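Local coordinates for protein 3-polyprenyl-4-hydroxybenzoate decarboxylase and related decarboxylases (Pelotomaculum thermopropionicum, PDB 6H6X) that is a UbiD-class decarboxylase that uses prenylated FMN and manganese and can also carboxylate 2-furoic acid to 2,5-furandicarboxylic acid, at residues B[104-109]-B[277-282]; B[111-116]-B[273-278]; B[167-172]-B[204-209]. The protein carries 8 engineered substitutions. All coordinates share one frame; numbering follows the deposited sequence.

Contact 1 (B[104-109]-B[277-282])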
loop_
_atom_site.group_PDB
_atom_site.type_symbol
_atom_site.label_atom_id
_atom_site.label_comp_id
_atom_site.label_asym_id
_atom_site.label_seq_id
_atom_site.Cartn_x
_atom_site.Cartn_y
_atom_site.Cartn_z
ATOM N N GLU B 104 -37.626 19.390 -18.818
ATOM C CA GLU B 104 -37.790 20.805 -18.551
ATOM C C GLU B 104 -37.301 21.715 -19.701
ATOM O O GLU B 104 -38.033 22.612 -20.114
ATOM C CB GLU B 104 -37.112 21.157 -17.217
ATOM C CG GLU B 104 -37.912 20.640 -16.019
ATOM C CD GLU B 104 -37.171 20.623 -14.689
ATOM O OE1 GLU B 104 -36.017 21.094 -14.564
ATOM O OE2 GLU B 104 -37.766 20.108 -13.728
ATOM N N CYS B 105 -36.097 21.468 -20.223
ATOM C CA CYS B 105 -35.566 22.161 -21.405
ATOM C C CYS B 105 -35.277 21.152 -22.517
ATOM O O CYS B 105 -34.711 20.102 -22.263
ATOM C CB CYS B 105 -34.279 22.917 -21.052
ATOM S SG CYS B 105 -34.366 23.898 -19.538
ATOM N N ILE B 106 -35.648 21.481 -23.748
ATOM C CA ILE B 106 -35.552 20.578 -24.888
ATOM C C ILE B 106 -35.006 21.407 -26.047
ATOM O O ILE B 106 -35.522 22.493 -26.321
ATOM C CB ILE B 106 -36.943 19.999 -25.253
ATOM C CG1 ILE B 106 -37.502 19.177 -24.075
ATOM C CG2 ILE B 106 -36.895 19.196 -26.540
ATOM C CD1 ILE B 106 -38.941 18.687 -24.257
ATOM N N ILE B 107 -33.964 20.912 -26.708
ATOM C CA ILE B 107 -33.308 21.618 -27.794
ATOM C C ILE B 107 -33.250 20.662 -28.957
ATOM O O ILE B 107 -32.725 19.539 -28.831
ATOM C CB ILE B 107 -31.885 22.108 -27.392
ATOM C CG1 ILE B 107 -31.953 23.046 -26.175
ATOM C CG2 ILE B 107 -31.197 22.874 -28.526
ATOM C CD1 ILE B 107 -31.803 22.354 -24.843
ATOM N N ARG B 108 -33.815 21.090 -30.083
ATOM C CA ARG B 108 -33.832 20.307 -31.326
ATOM C C ARG B 108 -33.171 20.993 -32.513
ATOM O O ARG B 108 -32.957 20.326 -33.524
ATOM C CB ARG B 108 -35.262 19.920 -31.701
ATOM C CG ARG B 108 -35.887 19.038 -30.643
ATOM C CD ARG B 108 -37.301 18.657 -30.914
ATOM N NE ARG B 108 -37.380 17.865 -32.130
ATOM C CZ ARG B 108 -38.392 17.061 -32.437
ATOM N NH1 ARG B 108 -39.431 16.910 -31.605
ATOM N NH2 ARG B 108 -38.370 16.411 -33.601
ATOM N N GLU B 109 -32.825 22.280 -32.406
ATOM C CA GLU B 109 -32.219 22.998 -33.529
ATOM C C GLU B 109 -31.033 23.835 -33.076
ATOM O O GLU B 109 -31.009 24.337 -31.934
ATOM C CB GLU B 109 -33.272 23.877 -34.226
ATOM C CG GLU B 109 -34.359 23.078 -34.948
ATOM C CD GLU B 109 -34.979 23.785 -36.144
ATOM O OE1 GLU B 109 -35.368 24.966 -36.011
ATOM O OE2 GLU B 109 -35.086 23.139 -37.209
ATOM N N ALA B 277 -30.956 15.732 -30.698
ATOM C CA ALA B 277 -31.576 16.527 -29.662
ATOM C C ALA B 277 -30.851 16.402 -28.336
ATOM O O ALA B 277 -30.161 15.430 -28.095
ATOM C CB ALA B 277 -33.038 16.102 -29.471
ATOM N N VAL B 278 -31.084 17.373 -27.465
ATOM C CA VAL B 278 -30.552 17.423 -26.155
ATOM C C VAL B 278 -31.670 17.876 -25.268
ATOM O O VAL B 278 -32.276 18.850 -25.575
ATOM C CB VAL B 278 -29.423 18.483 -26.020
ATOM C CG1 VAL B 278 -29.016 18.664 -24.560
ATOM C CG2 VAL B 278 -28.216 18.103 -26.864
ATOM N N THR B 279 -31.916 17.200 -24.140
ATOM C CA THR B 279 -32.872 17.681 -23.135
ATOM C C THR B 279 -32.205 17.665 -21.802
ATOM O O THR B 279 -31.319 16.843 -21.530
ATOM C CB THR B 279 -34.206 16.839 -23.076
ATOM O OG1 THR B 279 -34.006 15.597 -22.390
ATOM C CG2 THR B 279 -34.722 16.505 -24.473
ATOM N N HIS B 280 -32.624 18.563 -20.936
ATOM C CA HIS B 280 -32.021 18.645 -19.645
ATOM C C HIS B 280 -32.915 19.256 -18.635
ATOM O O HIS B 280 -33.877 19.926 -18.976
ATOM C CB HIS B 280 -30.643 19.358 -19.697
ATOM C CG HIS B 280 -30.670 20.773 -20.157
ATOM N ND1 HIS B 280 -30.944 21.832 -19.311
ATOM C CD2 HIS B 280 -30.414 21.313 -21.371
ATOM C CE1 HIS B 280 -30.877 22.964 -20.003
ATOM N NE2 HIS B 280 -30.573 22.672 -21.261
ATOM N N ARG B 281 -32.609 18.989 -17.374
ATOM C CA ARG B 281 -33.148 19.770 -16.301
ATOM C C ARG B 281 -32.788 21.258 -16.441
ATOM O O ARG B 281 -31.709 21.671 -16.993
ATOM C CB ARG B 281 -32.586 19.336 -14.965
ATOM C CG ARG B 281 -33.107 18.034 -14.443
ATOM C CD ARG B 281 -32.478 17.767 -13.127
ATOM N NE ARG B 281 -32.844 16.477 -12.617
ATOM C CZ ARG B 281 -33.563 16.238 -11.505
ATOM N NH1 ARG B 281 -34.037 17.205 -10.735
ATOM N NH2 ARG B 281 -33.826 14.973 -11.155
ATOM N N ARG B 282 -33.693 22.049 -15.883
ATOM C CA ARG B 282 -33.449 23.445 -15.641
ATOM C C ARG B 282 -32.252 23.495 -14.708
ATOM O O ARG B 282 -32.269 22.879 -13.619
ATOM C CB ARG B 282 -34.680 24.089 -14.968
ATOM C CG ARG B 282 -34.606 25.601 -14.719
ATOM C CD ARG B 282 -35.983 26.203 -14.422
ATOM N NE ARG B 282 -36.913 25.999 -15.548
ATOM C CZ ARG B 282 -37.905 25.094 -15.619
ATOM N NH1 ARG B 282 -38.184 24.242 -14.607
ATOM N NH2 ARG B 282 -38.633 25.036 -16.736
#

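Contact 2 (B[111-116]-B[273-278])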
loop_
_atom_site.group_PDB
_atom_site.type_symbol
_atom_site.label_atom_id
_atom_site.label_comp_id
_atom_site.label_asym_id
_atom_site.label_seq_id
_atom_site.Cartn_x
_atom_site.Cartn_y
_atom_site.Cartn_z
ATOM N N ILE B 111 -27.874 22.841 -32.478
ATOM C CA ILE B 111 -27.330 22.138 -31.330
ATOM C C ILE B 111 -25.836 22.318 -31.356
ATOM O O ILE B 111 -25.195 21.925 -32.340
ATOM C CB ILE B 111 -27.625 20.630 -31.398
ATOM C CG1 ILE B 111 -29.129 20.357 -31.263
ATOM C CG2 ILE B 111 -26.852 19.892 -30.306
ATOM C CD1 ILE B 111 -29.536 18.976 -31.737
ATOM N N ASP B 112 -25.293 22.861 -30.270
ATOM C CA ASP B 112 -23.842 22.964 -30.090
ATOM C C ASP B 112 -23.451 22.449 -28.696
ATOM O O ASP B 112 -23.617 23.176 -27.683
ATOM C CB ASP B 112 -23.368 24.422 -30.307
ATOM C CG ASP B 112 -21.832 24.542 -30.477
ATOM O OD1 ASP B 112 -21.050 23.760 -29.879
ATOM O OD2 ASP B 112 -21.395 25.447 -31.207
ATOM N N LEU B 113 -22.911 21.219 -28.655
ATOM C CA LEU B 113 -22.665 20.537 -27.368
ATOM C C LEU B 113 -21.660 21.277 -26.497
ATOM O O LEU B 113 -21.938 21.559 -25.316
ATOM C CB LEU B 113 -22.229 19.089 -27.568
ATOM C CG LEU B 113 -23.271 18.104 -28.100
ATOM C CD1 LEU B 113 -22.598 16.757 -28.256
ATOM C CD2 LEU B 113 -24.499 17.971 -27.205
ATOM N N LEU B 114 -20.515 21.635 -27.090
ATOM C CA LEU B 114 -19.506 22.420 -26.362
ATOM C C LEU B 114 -19.946 23.787 -25.878
ATOM O O LEU B 114 -19.401 24.266 -24.874
ATOM C CB LEU B 114 -18.199 22.581 -27.150
ATOM C CG LEU B 114 -17.045 21.625 -26.827
ATOM C CD1 LEU B 114 -15.730 22.185 -27.388
ATOM C CD2 LEU B 114 -16.877 21.353 -25.327
ATOM N N LYS B 115 -20.892 24.425 -26.564
ATOM C CA LYS B 115 -21.456 25.686 -26.058
ATOM C C LYS B 115 -22.359 25.449 -24.853
ATOM O O LYS B 115 -22.344 26.246 -23.919
ATOM C CB LYS B 115 -22.238 26.466 -27.134
ATOM C CG LYS B 115 -21.378 27.279 -28.106
ATOM C CD LYS B 115 -21.867 28.724 -28.286
ATOM C CE LYS B 115 -23.232 28.825 -28.962
ATOM N NZ LYS B 115 -23.229 28.464 -30.414
ATOM N N MET B 116 -23.155 24.375 -24.866
ATOM C CA MET B 116 -24.100 24.131 -23.762
ATOM C C MET B 116 -23.459 23.547 -22.515
ATOM O O MET B 116 -23.870 23.860 -21.383
ATOM C CB MET B 116 -25.177 23.154 -24.193
ATOM C CG MET B 116 -26.047 23.604 -25.344
ATOM S SD MET B 116 -27.070 22.233 -25.888
ATOM C CE MET B 116 -27.905 21.895 -24.358
ATOM N N VAL B 273 -21.516 9.372 -33.895
ATOM C CA VAL B 273 -22.850 9.635 -33.473
ATOM C C VAL B 273 -23.180 11.027 -33.952
ATOM O O VAL B 273 -22.437 11.956 -33.654
ATOM C CB VAL B 273 -22.968 9.648 -31.914
ATOM C CG1 VAL B 273 -24.353 10.107 -31.461
ATOM C CG2 VAL B 273 -22.665 8.271 -31.342
ATOM N N GLU B 274 -24.290 11.162 -34.677
ATOM C CA GLU B 274 -24.910 12.461 -34.967
ATOM C C GLU B 274 -25.979 12.705 -33.914
ATOM O O GLU B 274 -26.850 11.857 -33.698
ATOM C CB GLU B 274 -25.550 12.453 -36.366
ATOM C CG GLU B 274 -26.417 13.672 -36.709
ATOM C CD GLU B 274 -26.850 13.728 -38.193
ATOM O OE1 GLU B 274 -28.075 13.814 -38.473
ATOM O OE2 GLU B 274 -25.978 13.690 -39.096
ATOM N N VAL B 275 -25.956 13.875 -33.292
ATOM C CA VAL B 275 -26.918 14.177 -32.238
ATOM C C VAL B 275 -28.100 14.956 -32.822
ATOM O O VAL B 275 -27.910 15.938 -33.560
ATOM C CB VAL B 275 -26.281 14.772 -30.941
ATOM C CG1 VAL B 275 -24.783 14.898 -31.026
ATOM C CG2 VAL B 275 -26.931 16.059 -30.436
ATOM N N THR B 276 -29.306 14.466 -32.508
ATOM C CA THR B 276 -30.563 15.014 -33.009
ATOM C C THR B 276 -31.364 15.787 -31.964
ATOM O O THR B 276 -32.320 16.461 -32.314
ATOM C CB THR B 276 -31.427 13.910 -33.608
ATOM O OG1 THR B 276 -31.720 12.916 -32.619
ATOM C CG2 THR B 276 -30.680 13.236 -34.777
ATOM N N ALA B 277 -30.956 15.732 -30.698
ATOM C CA ALA B 277 -31.576 16.527 -29.662
ATOM C C ALA B 277 -30.851 16.402 -28.336
ATOM O O ALA B 277 -30.161 15.430 -28.095
ATOM C CB ALA B 277 -33.038 16.102 -29.471
ATOM N N VAL B 278 -31.084 17.373 -27.465
ATOM C CA VAL B 278 -30.552 17.423 -26.155
ATOM C C VAL B 278 -31.670 17.876 -25.268
ATOM O O VAL B 278 -32.276 18.850 -25.575
ATOM C CB VAL B 278 -29.423 18.483 -26.020
ATOM C CG1 VAL B 278 -29.016 18.664 -24.560
ATOM C CG2 VAL B 278 -28.216 18.103 -26.864
#

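Contact 3 (B[167-172]-B[204-209]). With MN (manganese (II) ion), chain H; 4LU (1-deoxy-5-O-phosphono-1-(3,3,4,5-tetramethyl-9,11-dioxo-2,3,8,9,10,11-hexahydro-7H-quinolino[1,8-fg]pteridin-12-ium-7-y l)-D-ribitol), chain I.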
loop_
_atom_site.group_PDB
_atom_site.type_symbol
_atom_site.label_atom_id
_atom_site.label_comp_id
_atom_site.label_asym_id
_atom_site.label_seq_id
_atom_site.Cartn_x
_atom_site.Cartn_y
_atom_site.Cartn_z
ATOM N N PRO B 167 -15.991 -4.822 -28.892
ATOM C CA PRO B 167 -16.861 -5.897 -29.407
ATOM C C PRO B 167 -17.661 -6.641 -28.302
ATOM O O PRO B 167 -17.301 -7.747 -27.876
ATOM C CB PRO B 167 -15.869 -6.816 -30.139
ATOM C CG PRO B 167 -14.598 -6.628 -29.378
ATOM C CD PRO B 167 -14.563 -5.156 -29.048
ATOM N N ARG B 168 -18.741 -5.993 -27.865
ATOM C CA ARG B 168 -19.634 -6.465 -26.787
ATOM C C ARG B 168 -21.087 -6.241 -27.318
ATOM O O ARG B 168 -21.313 -6.325 -28.525
ATOM C CB ARG B 168 -19.358 -5.715 -25.461
ATOM C CG ARG B 168 -18.003 -5.934 -24.768
ATOM C CD ARG B 168 -17.924 -7.228 -23.947
ATOM N NE ARG B 168 -19.104 -7.471 -23.093
ATOM C CZ ARG B 168 -19.717 -8.651 -22.893
ATOM N NH1 ARG B 168 -19.293 -9.779 -23.464
ATOM N NH2 ARG B 168 -20.788 -8.705 -22.097
ATOM N N HIS B 169 -22.063 -5.901 -26.472
ATOM C CA HIS B 169 -23.453 -5.854 -26.928
ATOM C C HIS B 169 -23.803 -4.711 -27.878
ATOM O O HIS B 169 -24.489 -4.935 -28.863
ATOM C CB HIS B 169 -24.420 -5.910 -25.746
ATOM C CG HIS B 169 -24.261 -7.153 -24.927
ATOM N ND1 HIS B 169 -24.674 -7.247 -23.621
ATOM C CD2 HIS B 169 -23.697 -8.353 -25.230
ATOM C CE1 HIS B 169 -24.384 -8.447 -23.154
ATOM N NE2 HIS B 169 -23.796 -9.143 -24.112
ATOM N N LEU B 170 -23.372 -3.489 -27.602
ATOM C CA LEU B 170 -23.683 -2.394 -28.486
ATOM C C LEU B 170 -23.126 -2.643 -29.895
ATOM O O LEU B 170 -23.759 -2.328 -30.887
ATOM C CB LEU B 170 -23.100 -1.113 -27.924
ATOM C CG LEU B 170 -23.412 0.119 -28.772
ATOM C CD1 LEU B 170 -24.926 0.319 -28.909
ATOM C CD2 LEU B 170 -22.745 1.345 -28.175
ATOM N N TRP B 171 -21.916 -3.180 -29.968
ATOM C CA TRP B 171 -21.310 -3.570 -31.249
ATOM C C TRP B 171 -22.180 -4.567 -32.036
ATOM O O TRP B 171 -22.388 -4.410 -33.241
ATOM C CB TRP B 171 -19.935 -4.174 -30.986
ATOM C CG TRP B 171 -19.195 -4.545 -32.218
ATOM C CD1 TRP B 171 -18.942 -5.811 -32.672
ATOM C CD2 TRP B 171 -18.605 -3.646 -33.164
ATOM N NE1 TRP B 171 -18.240 -5.750 -33.843
ATOM C CE2 TRP B 171 -18.004 -4.442 -34.171
ATOM C CE3 TRP B 171 -18.517 -2.244 -33.258
ATOM C CZ2 TRP B 171 -17.303 -3.885 -35.273
ATOM C CZ3 TRP B 171 -17.826 -1.681 -34.370
ATOM C CH2 TRP B 171 -17.227 -2.512 -35.357
ATOM N N HIS B 172 -22.687 -5.577 -31.336
ATOM C CA HIS B 172 -23.607 -6.523 -31.923
ATOM C C HIS B 172 -24.815 -5.794 -32.506
ATOM O O HIS B 172 -25.165 -6.029 -33.663
ATOM C CB HIS B 172 -24.038 -7.571 -30.906
ATOM C CG HIS B 172 -24.687 -8.769 -31.527
ATOM N ND1 HIS B 172 -26.033 -9.061 -31.370
ATOM C CD2 HIS B 172 -24.183 -9.732 -32.339
ATOM C CE1 HIS B 172 -26.316 -10.166 -32.037
ATOM N NE2 HIS B 172 -25.220 -10.576 -32.654
ATOM N N THR B 204 -23.422 -9.561 -18.804
ATOM C CA THR B 204 -24.489 -10.550 -18.833
ATOM C C THR B 204 -24.526 -11.220 -20.188
ATOM O O THR B 204 -23.811 -10.811 -21.131
ATOM C CB THR B 204 -25.873 -9.916 -18.576
ATOM O OG1 THR B 204 -26.360 -9.291 -19.789
ATOM C CG2 THR B 204 -25.829 -8.897 -17.405
ATOM N N ARG B 205 -25.373 -12.241 -20.284
ATOM C CA ARG B 205 -25.638 -12.882 -21.569
ATOM C C ARG B 205 -26.461 -11.888 -22.399
ATOM O O ARG B 205 -26.954 -10.881 -21.883
ATOM C CB ARG B 205 -26.301 -14.267 -21.409
ATOM C CG ARG B 205 -27.815 -14.308 -21.635
ATOM C CD ARG B 205 -28.542 -15.103 -20.565
ATOM N NE ARG B 205 -29.913 -14.598 -20.456
ATOM C CZ ARG B 205 -30.661 -14.581 -19.355
ATOM N NH1 ARG B 205 -30.216 -15.063 -18.188
ATOM N NH2 ARG B 205 -31.900 -14.080 -19.428
ATOM N N LEU B 206 -26.624 -12.197 -23.679
ATOM C CA LEU B 206 -26.926 -11.185 -24.697
ATOM C C LEU B 206 -28.218 -10.344 -24.528
ATOM O O LEU B 206 -28.285 -9.227 -25.055
ATOM C CB LEU B 206 -26.872 -11.841 -26.085
ATOM C CG LEU B 206 -26.962 -10.964 -27.335
ATOM C CD1 LEU B 206 -26.001 -9.787 -27.277
ATOM C CD2 LEU B 206 -26.694 -11.818 -28.567
ATOM N N GLY B 207 -29.222 -10.840 -23.798
ATOM C CA GLY B 207 -30.511 -10.126 -23.685
ATOM C C GLY B 207 -31.073 -9.741 -22.313
ATOM O O GLY B 207 -32.277 -9.922 -22.073
ATOM N N VAL B 208 -30.254 -9.203 -21.407
ATOM C CA VAL B 208 -30.806 -8.680 -20.144
ATOM C C VAL B 208 -30.541 -7.184 -20.033
ATOM O O VAL B 208 -29.424 -6.689 -20.235
ATOM C CB VAL B 208 -30.410 -9.482 -18.874
ATOM C CG1 VAL B 208 -28.935 -9.672 -18.774
ATOM C CG2 VAL B 208 -30.916 -8.812 -17.605
ATOM N N ASP B 209 -31.618 -6.485 -19.704
ATOM C CA ASP B 209 -31.688 -5.046 -19.777
ATOM C C ASP B 209 -31.069 -4.500 -18.491
ATOM O O ASP B 209 -31.577 -4.702 -17.375
ATOM C CB ASP B 209 -33.160 -4.641 -19.953
ATOM C CG ASP B 209 -33.391 -3.146 -19.887
ATOM O OD1 ASP B 209 -32.429 -2.364 -19.773
ATOM O OD2 ASP B 209 -34.573 -2.754 -19.951
HETATM MN MN MN H . -25.533 -5.821 -21.915
HETATM C C9 4LU I . -16.854 1.897 -18.644
HETATM C C8 4LU I . -16.755 2.971 -17.709
HETATM C C7 4LU I . -16.102 4.171 -18.007
HETATM C C10 4LU I . -16.040 1.110 -22.230
HETATM C C6 4LU I . -15.271 4.223 -19.277
HETATM N N3 4LU I . -15.934 1.724 -24.950
HETATM C C2 4LU I . -16.430 0.515 -24.535
HETATM C C13 4LU I . -14.001 6.611 -18.949
HETATM C C5 4LU I . -14.498 5.465 -19.807
HETATM C C1 4LU I . -13.818 4.113 -21.748
HETATM O O2 4LU I . -16.850 -0.319 -25.396
HETATM N N1 4LU I . -16.491 0.223 -23.201
HETATM C C4 4LU I . -15.468 2.667 -24.077
HETATM O O4 4LU I . -15.037 3.771 -24.498
HETATM C C4A 4LU I . -15.505 2.365 -22.603
HETATM N N5 4LU I . -15.075 3.307 -21.610
HETATM C C3 4LU I . -13.846 5.313 -21.138
HETATM C C12 4LU I . -15.693 6.256 -20.415
HETATM C C5A 4LU I . -15.537 3.179 -20.271
HETATM C C7M 4LU I . -16.014 5.288 -16.968
HETATM C C8M 4LU I . -17.466 2.740 -16.402
HETATM C C9A 4LU I . -16.238 1.915 -19.913
HETATM N N10 4LU I . -16.145 0.812 -20.846
HETATM C "C1'" 4LU I . -16.646 -0.518 -20.503
HETATM C "C2'" 4LU I . -18.136 -0.817 -20.790
HETATM O "O2'" 4LU I . -19.018 0.242 -20.402
HETATM C "C3'" 4LU I . -18.521 -2.048 -19.985
HETATM O "O3'" 4LU I . -17.558 -3.081 -20.207
HETATM C "C4'" 4LU I . -19.948 -2.514 -20.293
HETATM O "O4'" 4LU I . -20.528 -3.374 -19.265
HETATM C "C5'" 4LU I . -20.123 -3.252 -21.609
HETATM O "O5'" 4LU I . -21.538 -3.534 -21.566
HETATM P P 4LU I . -22.251 -4.668 -22.487
HETATM O O2P 4LU I . -23.770 -4.497 -22.312
HETATM O O3P 4LU I . -21.850 -4.329 -23.952
HETATM O O1P 4LU I . -21.738 -5.992 -21.918
HETATM O O HOH W 1 -23.981 -6.860 -20.419
#

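Contact 1 (B[104-109]-B[277-282])
Cys105 and Ile107 lie opposite His280 and Val278 as the hydrogen-bonded pairs of an antiparallel ladder, with Ile106 and Thr279 as the non-hydrogen-bonded pair between them. The axes of strands 105-107 and 277-280 approach to 4.8 Å, their directions 171° apart. Cys105 and His280 exchange two backbone bonds, N to O in both directions, and Ile107 and Val278 exchange two more. On the sheet face of Cys105, its CB sits over the His280 imidazole, 3.8 Å from the ring centroid, in a CH-pi contact shifted toward the rim, while SG stands oblique to the ring. Ile107 CD1 approaches His280 NE2 at 3.8 Å. On the other face, the Ile106 and Thr279 side chains lie side by side, Ile106 CG1 and Thr279 CG2 3.9 Å apart, and Thr279 OG1 bonds to Val102 O. Where strand 105-107 begins and strand 277-280 has ended, Glu104 OE1 uses its anti lone pair to accept from Arg282 N (2.8 Å, 161° at the hydrogen). Arg282 NH1 is a long 3.8 Å from Glu104 OE1, which lies well out of the guanidinium plane. The carboxylate is thus held by a backbone N-H, with the arginine charge probably adding only a diffuse attraction.

Contact 2 (B[111-116]-B[273-278])
Ile111, just ahead of the short helix 113-116, and Leu113 and Met116 on it pack against Val275 and Val278 of strand 264-280 where that strand carries a classic beta bulge. The bulge arises because Thr276 and Ala277 both face Glu243 of the adjoining strand 240-246. It sets Val275 and Val278, three positions apart, toward the helix together, while Thr276 and Ala277 point away from it; Thr276 OG1 bonds to Thr229 OG1. Ile111 meets the bulge directly: its CD1 lies 3.7 Å from Thr276 C and equally far from Ala277 N, against the peptide between them. Its other branch, CG2, touches Val275 CG2 at 3.8 Å and Val278 CG2 slightly farther off. Leu113 divides its two methyls between the same valines, CD1 meeting Val275 CG1 at 4.0 Å and CD2 meeting Val278 CG2 at 3.7 Å. Met116 and Val278 come tip to tip, with the terminal CE of the methionine 3.4 Å from Val278 CG1, tighter than usual van der Waals contact. The thioether bend (chi3 58°) places that methyl, and Val278 offers CG1 because this branch is anti to its backbone N (chi1 171°). No hydrogen bond crosses between the segments; the side-chain pairs are all apolar. The helix start is held separately: Asp112 is the N-cap, its OD1 accepting a weak bond from Lys115 N. The short helix is packed on the side of strand 264-280 that carries Val275 and Val278, within the antiparallel sheet of the Rift-related domain, the flavin-binding, split-barrel type of fold of the UbiD family.

Contact 3 (B[167-172]-B[204-209])
His169 reaches from the start of helix 169-179 toward the loop residues Thr204 and Leu206, with the manganese ion and the prenylated FMN phosphate beside it. Its CB lies 3.5 Å from phosphate O3P of the cofactor, which also accepts a bond from His169 N. CG is set anti to the carbonyl carbon (chi1 -59°); beyond it, ND1 binds manganese at 2.4 Å. On the other side of CG, CD2 touches Leu206 CD1 at 3.4 Å. CE1 lies 3.2 Å from Thr204 O, which is in the ring plane at its edge, and NE2 is 3.4 Å from that same oxygen. Leu206 O lies over one ring face and phosphate O1P over the opposite one. Arg168 grips O1P through NH2 at 2.9 Å and, weakly, through NE. An alanine in place of Arg168 would remove both bonds and would probably leave the charge on O1P less well balanced and the phosphate less firmly held, though water 1 still donates to O1P. This water, a manganese ligand, also accepts from Thr204 N. Asn147 and Glu210 complete the metal's protein ligands. The phosphate thus sits at the N-terminal end of helix 169-179, whose Leu170 packs on strand 130-139, and the loop 204-209 leads into helix 210-217, capped by Asp209.

Overall arrangement
From the N terminus, strand 105-107 and then helix 113-116 open contacts 1 and 2, and both close on strand 264-280 more than 150 residues later. Contact 2 starts later and closes slightly earlier, so the two loops are nearly concentric and share Ala277 and Val278. They also touch, through Met116 CE against Ile107 CD1 and His280 CD2. Contact 3, which closes a much shorter loop between helix 169-179 and the approach to helix 210-217, is nested inside both. Its centre is about 29 Å from that of contact 1. Contact 1 thus joins strand 105-107 to strand 264-280, contact 2 packs helix 113-116 on the same strand, and contact 3 contributes to the phosphate and manganese end of the cofactor site.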